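Local coordinates for protein short chain dehydrogenase (Leptospira borgpetersenii serovar Hardjo-bovis, PDB 6UH2) that binds NAD and probably catalyses NAD(P)-dependent oxidation or reduction at a CH-OH group of its substrate, at residues Ile71-Ile77 and Phe126-Tyr131; Ile151-Ser155 and Leu254-Thr260; Ile180-Thr184 and Val198-Ser202. Residue numbers count along the deposited sequence, not the author numbering.

Contact 1 of 3, residues Ile71-Ile77 and Phe126-Tyr131; sequences ITNRKEI and FLLSQY. With NAD (nicotinamide-adenine-dinucleotide), chain D.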
loop_
_atom_site.group_PDB
_atom_site.type_symbol
_atom_site.label_atom_id
_atom_site.label_comp_id
_atom_site.label_asym_id
_atom_site.label_seq_id
_atom_site.Cartn_x
_atom_site.Cartn_y
_atom_site.Cartn_z
ATOM N N ILE B 71 17.814 18.035 10.919
ATOM C CA ILE B 71 17.899 16.619 11.269
ATOM C C ILE B 71 19.290 16.037 11.066
ATOM O O ILE B 71 19.516 14.875 11.414
ATOM C CB ILE B 71 16.874 15.776 10.477
ATOM C CG1 ILE B 71 17.188 15.811 8.980
ATOM C CG2 ILE B 71 15.426 16.244 10.787
ATOM C CD1 ILE B 71 16.227 14.997 8.122
ATOM N N THR B 72 20.223 16.794 10.500
ATOM C CA THR B 72 21.596 16.324 10.418
ATOM C C THR B 72 22.395 16.648 11.671
ATOM O O THR B 72 23.536 16.202 11.779
ATOM C CB THR B 72 22.321 16.922 9.202
ATOM O OG1 THR B 72 22.562 18.324 9.405
ATOM C CG2 THR B 72 21.510 16.720 7.925
ATOM N N ASN B 73 21.822 17.406 12.615
ATOM C CA ASN B 73 22.524 17.870 13.818
ATOM C C ASN B 73 22.054 17.055 15.022
ATOM O O ASN B 73 20.967 17.299 15.556
ATOM C CB ASN B 73 22.276 19.365 14.034
ATOM C CG ASN B 73 23.131 19.947 15.154
ATOM O OD1 ASN B 73 23.083 19.496 16.300
ATOM N ND2 ASN B 73 23.928 20.948 14.817
ATOM N N ARG B 74 22.896 16.118 15.479
ATOM C CA ARG B 74 22.508 15.275 16.614
ATOM C C ARG B 74 22.211 16.103 17.862
ATOM O O ARG B 74 21.271 15.799 18.603
ATOM C CB ARG B 74 23.589 14.235 16.919
ATOM C CG ARG B 74 23.230 13.337 18.110
ATOM C CD ARG B 74 24.237 12.213 18.362
ATOM N NE ARG B 74 24.154 11.137 17.373
ATOM C CZ ARG B 74 23.437 10.021 17.514
ATOM N NH1 ARG B 74 22.698 9.814 18.596
ATOM N NH2 ARG B 74 23.451 9.101 16.552
ATOM N N LYS B 75 23.012 17.139 18.133
ATOM C CA LYS B 75 22.781 17.914 19.348
ATOM C C LYS B 75 21.406 18.576 19.321
ATOM O O LYS B 75 20.681 18.566 20.329
ATOM C CB LYS B 75 23.885 18.959 19.536
ATOM C CG LYS B 75 23.871 19.625 20.914
ATOM C CD LYS B 75 24.829 20.806 20.976
ATOM C CE LYS B 75 24.675 21.592 22.284
ATOM N NZ LYS B 75 23.277 22.091 22.474
ATOM N N GLU B 76 21.029 19.149 18.171
ATOM C CA GLU B 76 19.704 19.744 18.006
ATOM C C GLU B 76 18.601 18.720 18.233
ATOM O O GLU B 76 17.634 18.980 18.957
ATOM C CB GLU B 76 19.557 20.331 16.603
ATOM C CG GLU B 76 20.125 21.714 16.399
ATOM C CD GLU B 76 19.775 22.254 15.022
ATOM O OE1 GLU B 76 20.689 22.700 14.289
ATOM O OE2 GLU B 76 18.580 22.208 14.662
ATOM N N ILE B 77 18.711 17.560 17.586
ATOM C CA ILE B 77 17.667 16.549 17.696
ATOM C C ILE B 77 17.583 16.024 19.124
ATOM O O ILE B 77 16.488 15.830 19.670
ATOM C CB ILE B 77 17.925 15.417 16.689
ATOM C CG1 ILE B 77 17.820 15.942 15.247
ATOM C CG2 ILE B 77 17.003 14.225 16.964
ATOM C CD1 ILE B 77 16.558 16.746 14.946
ATOM N N PHE B 126 18.131 7.932 9.755
ATOM C CA PHE B 126 18.744 7.117 10.801
ATOM C C PHE B 126 18.603 7.773 12.169
ATOM O O PHE B 126 18.223 7.124 13.153
ATOM C CB PHE B 126 20.223 6.889 10.491
ATOM C CG PHE B 126 21.063 6.676 11.720
ATOM C CD1 PHE B 126 20.978 5.490 12.435
ATOM C CD2 PHE B 126 21.938 7.659 12.157
ATOM C CE1 PHE B 126 21.755 5.296 13.576
ATOM C CE2 PHE B 126 22.719 7.478 13.287
ATOM C CZ PHE B 126 22.627 6.300 14.001
ATOM N N LEU B 127 18.935 9.058 12.252
ATOM C CA LEU B 127 18.985 9.749 13.537
ATOM C C LEU B 127 17.594 9.879 14.149
ATOM O O LEU B 127 17.395 9.589 15.338
ATOM C CB LEU B 127 19.633 11.120 13.343
ATOM C CG LEU B 127 20.117 11.899 14.555
ATOM C CD1 LEU B 127 21.275 11.174 15.200
ATOM C CD2 LEU B 127 20.535 13.297 14.118
ATOM N N LEU B 128 16.617 10.321 13.353
ATOM C CA LEU B 128 15.259 10.453 13.872
ATOM C C LEU B 128 14.684 9.089 14.224
ATOM O O LEU B 128 13.967 8.953 15.221
ATOM C CB LEU B 128 14.358 11.180 12.863
ATOM C CG LEU B 128 14.334 12.717 12.925
ATOM C CD1 LEU B 128 13.559 13.202 14.148
ATOM C CD2 LEU B 128 15.753 13.289 12.953
ATOM N N SER B 129 14.985 8.067 13.418
ATOM C CA SER B 129 14.521 6.722 13.750
ATOM C C SER B 129 15.167 6.231 15.036
ATOM O O SER B 129 14.518 5.563 15.851
ATOM C CB SER B 129 14.811 5.755 12.601
ATOM O OG SER B 129 14.068 6.113 11.442
ATOM N N GLN B 130 16.429 6.597 15.263
ATOM C CA GLN B 130 17.145 6.097 16.434
ATOM C C GLN B 130 16.628 6.737 17.722
ATOM O O GLN B 130 16.391 6.041 18.721
ATOM C CB GLN B 130 18.650 6.337 16.281
ATOM C CG GLN B 130 19.465 5.803 17.471
ATOM C CD GLN B 130 20.925 6.212 17.429
ATOM O OE1 GLN B 130 21.247 7.399 17.426
ATOM N NE2 GLN B 130 21.818 5.227 17.376
ATOM N N TYR B 131 16.456 8.063 17.730
ATOM C CA TYR B 131 15.904 8.711 18.914
ATOM C C TYR B 131 14.476 8.259 19.174
ATOM O O TYR B 131 14.077 8.071 20.327
ATOM C CB TYR B 131 15.973 10.236 18.777
ATOM C CG TYR B 131 17.321 10.726 19.223
ATOM C CD1 TYR B 131 17.574 11.023 20.558
ATOM C CD2 TYR B 131 18.363 10.818 18.320
ATOM C CE1 TYR B 131 18.837 11.425 20.972
ATOM C CE2 TYR B 131 19.618 11.215 18.722
ATOM C CZ TYR B 131 19.856 11.519 20.041
ATOM O OH TYR B 131 21.133 11.909 20.407
HETATM P PA NAD D . 10.656 19.530 -0.913
HETATM O O1A NAD D . 12.040 19.966 -1.458
HETATM O O2A NAD D . 9.399 20.301 -1.319
HETATM O O5B NAD D . 10.679 19.423 0.722
HETATM C C5B NAD D . 11.749 18.859 1.457
HETATM C C4B NAD D . 11.629 19.498 2.814
HETATM O O4B NAD D . 12.725 18.891 3.596
HETATM C C3B NAD D . 11.857 21.018 2.800
HETATM O O3B NAD D . 10.843 21.692 3.583
HETATM C C2B NAD D . 13.212 21.166 3.506
HETATM O O2B NAD D . 13.316 22.403 4.226
HETATM C C1B NAD D . 13.272 19.906 4.400
HETATM N N9A NAD D . 14.669 19.712 4.775
HETATM C C8A NAD D . 15.809 19.887 3.993
HETATM N N7A NAD D . 16.897 19.687 4.688
HETATM C C5A NAD D . 16.467 19.393 5.981
HETATM C C6A NAD D . 17.139 19.115 7.167
HETATM N N6A NAD D . 18.484 19.073 7.241
HETATM N N1A NAD D . 16.408 18.861 8.263
HETATM C C2A NAD D . 15.075 18.897 8.208
HETATM N N3A NAD D . 14.346 19.169 7.122
HETATM C C4A NAD D . 15.089 19.409 6.031
HETATM O O3 NAD D . 10.424 17.962 -1.239
HETATM P PN NAD D . 9.115 17.085 -1.585
HETATM O O1N NAD D . 8.921 16.966 -3.118
HETATM O O2N NAD D . 8.006 17.520 -0.622
HETATM O O5D NAD D . 9.790 15.616 -1.132
HETATM C C5D NAD D . 9.459 15.077 0.130
HETATM C C4D NAD D . 10.036 13.664 0.162
HETATM O O4D NAD D . 9.579 12.866 -1.002
HETATM C C3D NAD D . 11.555 13.710 0.004
HETATM O O3D NAD D . 12.171 12.650 0.746
HETATM C C2D NAD D . 11.827 13.413 -1.503
HETATM O O2D NAD D . 13.084 12.804 -1.746
HETATM C C1D NAD D . 10.666 12.413 -1.765
HETATM N N1N NAD D . 10.208 12.368 -3.199
HETATM C C2N NAD D . 9.795 13.493 -3.845
HETATM C C3N NAD D . 9.389 13.398 -5.153
HETATM C C7N NAD D . 8.944 14.636 -5.853
HETATM O O7N NAD D . 8.765 14.583 -7.060
HETATM N N7N NAD D . 8.750 15.758 -5.124
HETATM C C4N NAD D . 9.407 12.141 -5.781
HETATM C C5N NAD D . 9.831 11.033 -5.109
HETATM C C6N NAD D . 10.235 11.162 -3.783
#

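Contact 2 of 3, residues Ile151-Ser155 and Leu254-Thr260; sequences IYGVS and LIDGGFT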
loop_
_atom_site.group_PDB
_atom_site.type_symbol
_atom_site.label_atom_id
_atom_site.label_comp_id
_atom_site.label_asym_id
_atom_site.label_seq_id
_atom_site.Cartn_x
_atom_site.Cartn_y
_atom_site.Cartn_z
ATOM N N ILE B 151 10.713 6.454 -6.567
ATOM C CA ILE B 151 10.872 5.562 -7.715
ATOM C C ILE B 151 12.341 5.402 -8.077
ATOM O O ILE B 151 12.745 4.369 -8.625
ATOM C CB ILE B 151 10.072 6.073 -8.928
ATOM C CG1 ILE B 151 10.442 7.529 -9.235
ATOM C CG2 ILE B 151 8.578 5.907 -8.673
ATOM C CD1 ILE B 151 9.964 8.020 -10.605
ATOM N N TYR B 152 13.163 6.411 -7.804
ATOM C CA TYR B 152 14.562 6.336 -8.212
ATOM C C TYR B 152 15.433 5.600 -7.202
ATOM O O TYR B 152 16.644 5.498 -7.414
ATOM C CB TYR B 152 15.119 7.740 -8.476
ATOM C CG TYR B 152 14.467 8.396 -9.680
ATOM C CD1 TYR B 152 14.091 7.639 -10.787
ATOM C CD2 TYR B 152 14.208 9.756 -9.703
ATOM C CE1 TYR B 152 13.481 8.227 -11.880
ATOM C CE2 TYR B 152 13.596 10.351 -10.794
ATOM C CZ TYR B 152 13.236 9.581 -11.876
ATOM O OH TYR B 152 12.628 10.162 -12.969
ATOM N N GLY B 153 14.856 5.106 -6.112
ATOM C CA GLY B 153 15.534 4.128 -5.289
ATOM C C GLY B 153 15.201 2.707 -5.657
ATOM O O GLY B 153 15.694 1.772 -5.015
ATOM N N VAL B 154 14.377 2.532 -6.696
ATOM C CA VAL B 154 13.883 1.245 -7.180
ATOM C C VAL B 154 14.222 1.140 -8.662
ATOM O O VAL B 154 14.865 0.186 -9.109
ATOM C CB VAL B 154 12.362 1.116 -6.952
ATOM C CG1 VAL B 154 11.824 -0.154 -7.573
ATOM C CG2 VAL B 154 12.036 1.178 -5.482
ATOM N N SER B 155 13.764 2.107 -9.441
ATOM C CA SER B 155 14.171 2.203 -10.829
ATOM C C SER B 155 15.367 3.151 -10.934
ATOM O O SER B 155 15.824 3.724 -9.943
ATOM C CB SER B 155 13.005 2.670 -11.702
ATOM O OG SER B 155 13.316 2.536 -13.080
ATOM N N LEU B 254 5.010 1.703 -3.662
ATOM C CA LEU B 254 5.212 2.628 -4.775
ATOM C C LEU B 254 3.881 3.241 -5.179
ATOM O O LEU B 254 2.911 2.521 -5.450
ATOM C CB LEU B 254 5.842 1.913 -5.968
ATOM C CG LEU B 254 7.342 1.653 -5.836
ATOM C CD1 LEU B 254 7.730 0.356 -6.535
ATOM C CD2 LEU B 254 8.117 2.832 -6.403
ATOM N N ILE B 255 3.837 4.570 -5.197
ATOM C CA ILE B 255 2.644 5.327 -5.559
ATOM C C ILE B 255 3.085 6.201 -6.721
ATOM O O ILE B 255 3.562 7.318 -6.535
ATOM C CB ILE B 255 2.094 6.151 -4.395
ATOM C CG1 ILE B 255 1.823 5.224 -3.194
ATOM C CG2 ILE B 255 0.798 6.883 -4.813
ATOM C CD1 ILE B 255 1.389 5.939 -1.922
ATOM N N ASP B 256 2.987 5.655 -7.927
ATOM C CA ASP B 256 3.708 6.221 -9.059
ATOM C C ASP B 256 2.962 6.053 -10.373
ATOM O O ASP B 256 3.582 6.221 -11.436
ATOM C CB ASP B 256 5.105 5.578 -9.202
ATOM C CG ASP B 256 5.055 4.124 -9.678
ATOM O OD1 ASP B 256 3.968 3.495 -9.671
ATOM O OD2 ASP B 256 6.129 3.600 -10.055
ATOM N N GLY B 257 1.676 5.703 -10.341
ATOM C CA GLY B 257 0.918 5.565 -11.569
ATOM C C GLY B 257 1.398 4.470 -12.491
ATOM O O GLY B 257 1.073 4.489 -13.681
ATOM N N GLY B 258 2.157 3.504 -11.979
ATOM C CA GLY B 258 2.711 2.458 -12.823
ATOM C C GLY B 258 4.072 2.759 -13.415
ATOM O O GLY B 258 4.545 1.992 -14.266
ATOM N N PHE B 259 4.718 3.844 -12.990
ATOM C CA PHE B 259 5.952 4.295 -13.641
ATOM C C PHE B 259 7.026 3.205 -13.665
ATOM O O PHE B 259 7.718 3.031 -14.672
ATOM C CB PHE B 259 6.474 5.542 -12.927
ATOM C CG PHE B 259 7.611 6.219 -13.637
ATOM C CD1 PHE B 259 8.925 5.845 -13.387
ATOM C CD2 PHE B 259 7.366 7.224 -14.550
ATOM C CE1 PHE B 259 9.980 6.469 -14.043
ATOM C CE2 PHE B 259 8.414 7.855 -15.207
ATOM C CZ PHE B 259 9.724 7.476 -14.945
ATOM N N THR B 260 7.198 2.471 -12.566
ATOM C CA THR B 260 8.280 1.491 -12.554
ATOM C C THR B 260 7.964 0.272 -13.414
ATOM O O THR B 260 8.892 -0.428 -13.828
ATOM C CB THR B 260 8.614 1.070 -11.123
ATOM O OG1 THR B 260 7.432 0.619 -10.461
ATOM C CG2 THR B 260 9.216 2.237 -10.345
#

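Contact 3 of 3, residues Ile180-Thr184 and Val198-Ser202; sequences IIHFT and VNCIS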
loop_
_atom_site.group_PDB
_atom_site.type_symbol
_atom_site.label_atom_id
_atom_site.label_comp_id
_atom_site.label_asym_id
_atom_site.label_seq_id
_atom_site.Cartn_x
_atom_site.Cartn_y
_atom_site.Cartn_z
ATOM N N ILE B 180 17.412 3.952 2.088
ATOM C CA ILE B 180 16.262 4.170 2.969
ATOM C C ILE B 180 15.262 3.035 2.827
ATOM O O ILE B 180 14.668 2.577 3.816
ATOM C CB ILE B 180 15.612 5.536 2.662
ATOM C CG1 ILE B 180 16.487 6.674 3.190
ATOM C CG2 ILE B 180 14.184 5.641 3.259
ATOM C CD1 ILE B 180 16.198 8.005 2.508
ATOM N N ILE B 181 15.025 2.588 1.595
ATOM C CA ILE B 181 14.146 1.441 1.389
ATOM C C ILE B 181 14.677 0.224 2.142
ATOM O O ILE B 181 13.910 -0.517 2.773
ATOM C CB ILE B 181 13.980 1.175 -0.116
ATOM C CG1 ILE B 181 13.168 2.310 -0.756
ATOM C CG2 ILE B 181 13.301 -0.164 -0.362
ATOM C CD1 ILE B 181 13.199 2.295 -2.286
ATOM N N HIS B 182 15.992 0.006 2.116
ATOM C CA HIS B 182 16.508 -1.191 2.777
ATOM C C HIS B 182 16.599 -0.985 4.282
ATOM O O HIS B 182 16.418 -1.939 5.045
ATOM C CB HIS B 182 17.871 -1.589 2.190
ATOM C CG HIS B 182 18.183 -3.045 2.345
ATOM N ND1 HIS B 182 17.310 -4.034 1.951
ATOM C CD2 HIS B 182 19.267 -3.680 2.858
ATOM C CE1 HIS B 182 17.835 -5.219 2.221
ATOM N NE2 HIS B 182 19.025 -5.032 2.766
ATOM N N PHE B 183 16.846 0.252 4.722
ATOM C CA PHE B 183 16.781 0.570 6.152
ATOM C C PHE B 183 15.393 0.292 6.715
ATOM O O PHE B 183 15.249 -0.160 7.857
ATOM C CB PHE B 183 17.149 2.038 6.372
ATOM C CG PHE B 183 17.053 2.482 7.806
ATOM C CD1 PHE B 183 17.930 1.983 8.758
ATOM C CD2 PHE B 183 16.092 3.397 8.203
ATOM C CE1 PHE B 183 17.841 2.380 10.097
ATOM C CE2 PHE B 183 16.008 3.812 9.530
ATOM C CZ PHE B 183 16.882 3.310 10.475
ATOM N N THR B 184 14.361 0.567 5.922
ATOM C CA THR B 184 12.991 0.271 6.328
ATOM C C THR B 184 12.819 -1.203 6.658
ATOM O O THR B 184 12.225 -1.559 7.687
ATOM C CB THR B 184 12.044 0.683 5.210
ATOM O OG1 THR B 184 12.169 2.090 4.977
ATOM C CG2 THR B 184 10.611 0.339 5.566
ATOM N N VAL B 198 7.454 -0.455 10.708
ATOM C CA VAL B 198 8.278 0.433 9.889
ATOM C C VAL B 198 7.987 0.124 8.426
ATOM O O VAL B 198 8.175 -1.019 7.986
ATOM C CB VAL B 198 9.784 0.270 10.161
ATOM C CG1 VAL B 198 10.583 1.340 9.386
ATOM C CG2 VAL B 198 10.110 0.311 11.684
ATOM N N ASN B 199 7.521 1.129 7.678
ATOM C CA ASN B 199 7.231 0.974 6.256
ATOM C C ASN B 199 7.752 2.194 5.506
ATOM O O ASN B 199 8.254 3.154 6.099
ATOM C CB ASN B 199 5.726 0.767 5.995
ATOM C CG ASN B 199 5.205 -0.511 6.613
ATOM O OD1 ASN B 199 5.499 -1.608 6.133
ATOM N ND2 ASN B 199 4.421 -0.381 7.688
ATOM N N CYS B 200 7.654 2.132 4.179
ATOM C CA CYS B 200 8.208 3.161 3.315
ATOM C C CYS B 200 7.226 3.450 2.189
ATOM O O CYS B 200 6.574 2.531 1.681
ATOM C CB CYS B 200 9.562 2.712 2.730
ATOM S SG CYS B 200 10.488 4.004 1.891
ATOM N N ILE B 201 7.127 4.716 1.786
ATOM C CA ILE B 201 6.388 5.086 0.584
ATOM C C ILE B 201 7.372 5.669 -0.414
ATOM O O ILE B 201 8.179 6.540 -0.060
ATOM C CB ILE B 201 5.242 6.073 0.875
ATOM C CG1 ILE B 201 4.059 5.316 1.472
ATOM C CG2 ILE B 201 4.774 6.759 -0.417
ATOM C CD1 ILE B 201 2.843 6.191 1.775
ATOM N N SER B 202 7.317 5.179 -1.655
ATOM C CA SER B 202 8.176 5.691 -2.720
ATOM C C SER B 202 7.315 6.402 -3.759
ATOM O O SER B 202 6.711 5.746 -4.627
ATOM C CB SER B 202 8.986 4.563 -3.364
ATOM O OG SER B 202 9.955 4.055 -2.461
#

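Contact 1 of 3, residues Ile71-Ile77 and Phe126-Tyr131
L127 packs against one face of the R74 guanidinium, L127 CD1 lying 3.3 Å from R74 NH2. Arginine suits this solvent-facing position because its alkyl stem is long enough to span to the second helix and its flat head can then bond in its own plane: R74 NH2 and NH1 donate to Q130 OE1 at 2.9 and 3.1 Å, and R74 NH1 also to Y131 OH at 3.2 Å. R74 sits as a knob among F126, L127, Q130 and Y131. In the Rossmann fold of this family, helices 74-86 and 111-139 pack on one face of the parallel sheet, and the turn entering the first reaches the cofactor: I71 N donates to NAD N1A (3.1 Å), reading the adenine edge. N73 caps that helix, OD1 accepting from E76 N at 2.8 Å. Deeper down, I71, I77 and L128 pack as branched aliphatics: I71 CG2 and I77 CD1 approach L128 CD2 at 3.7 and 4.1 Å, and I77 CG2 meets the Y131 ring at CD2 (3.9 Å).

Contact 2 of 3, residues Ile151-Ser155 and Leu254-Thr260
Apolar packing without a cross-segment hydrogen bond joins the 3-10 turn 151-153 and the loop after it to the end of strand 252-255 and the turn that follows. I151, at its centre, has chi1 p and chi2 t, so its branches diverge: I151 CD1 lies over the face of the F259 ring as a CH-pi contact, 4.1 Å from the centroid, whereas I151 CG2 reaches D256 CB at 3.5 Å and L254 CD2 at 3.8 Å. The t rotamer of F259 brings its ring there, and Y218 stacks on it. The Y152 CA-to-CB bond points away, yet its m rotamer returns the phenol, Y152 OH lying 4.4 Å from F259 CZ. V154 (t) sets CG1 4.3 Å from L254 CD1, and T260 (p) presents CG2 to S155 CB at 4.0 Å. D256, also p, turns its carboxylate onto its backbone: OD1 accepts from G258 N (2.9 Å), an Asx turn, and OD2 from T260 N (3.0 Å). In the type I' turn D256-F259, G257 and G258 have positive phi; at G258 any CB would hit the preceding carbonyl, calling for glycine. Loops meeting at the C-terminal ends of parallel strands, beside the cofactor, are expected of an SDR Rossmann fold.

Contact 3 of 3, residues Ile180-Thr184 and Val198-Ser202
Van der Waals packing accounts for everything that passes between helix 180-184 and strand 198-202, which run nearly antiparallel at 154° with their axes 7.9 Å apart at closest approach. So short a separation calls for small side chains at the crossing. T184 supplies one: its CG2 rests 3.4 Å from N199 C and 3.9 Å from V198 CG1, while its OG1 lies 3.5 Å from C200 CB. C200, small and weakly polar, fills the next space, its SG 4.1 Å from I181 CG1 and 4.3 Å from I180 CG2. Further along, the longer I181 extends CD1 to S202 OG at 3.7 Å. V198, C200 and S202 all direct their CA-to-CB bonds toward the helix, as alternation along a strand requires, and those of N199 and I201 point away, where I201 meets helix 231-240.

Hydrogen bonding is satisfied within each element or with its neighbours. T184 OG1 donates to I180 O at 2.8 Å, so a polar group can be buried on the helix, and it is also bonded to N147. S202 OG pairs with N252, and the N199 amide with Q251 and V248.

Helix 171-191 carries the NAD-binding Y173 and K177 a turn or two before this contact. Strand 144-148, helix 171-191 and strand 197-203 form a beta-alpha-beta crossover between neighbouring parallel strands, as in the Rossmann fold, with the helix covering one face of the sheet.

In the fold
From the N terminus, contact 1 closes first: the turn after strand 64-68 and the start of helix 74-86 meet helix 111-139, with strand 93-96 in the intervening chain. Contact 2 opens only afterwards, just past strand 144-148, and closes almost at the C terminus. The shorter loop of contact 3 forms and finishes within that span, joining helix 171-191 to strand 197-203. Contacts 1 and 2 lie on opposite sides of the chain's centre, their centres 28 Å apart, and contact 3 touches both. F183 packs on F126 and S129 of contact 1, while I181 meets V154 of contact 2, and S202 meets L254 across the neighbouring strands 197-203 and 252-255.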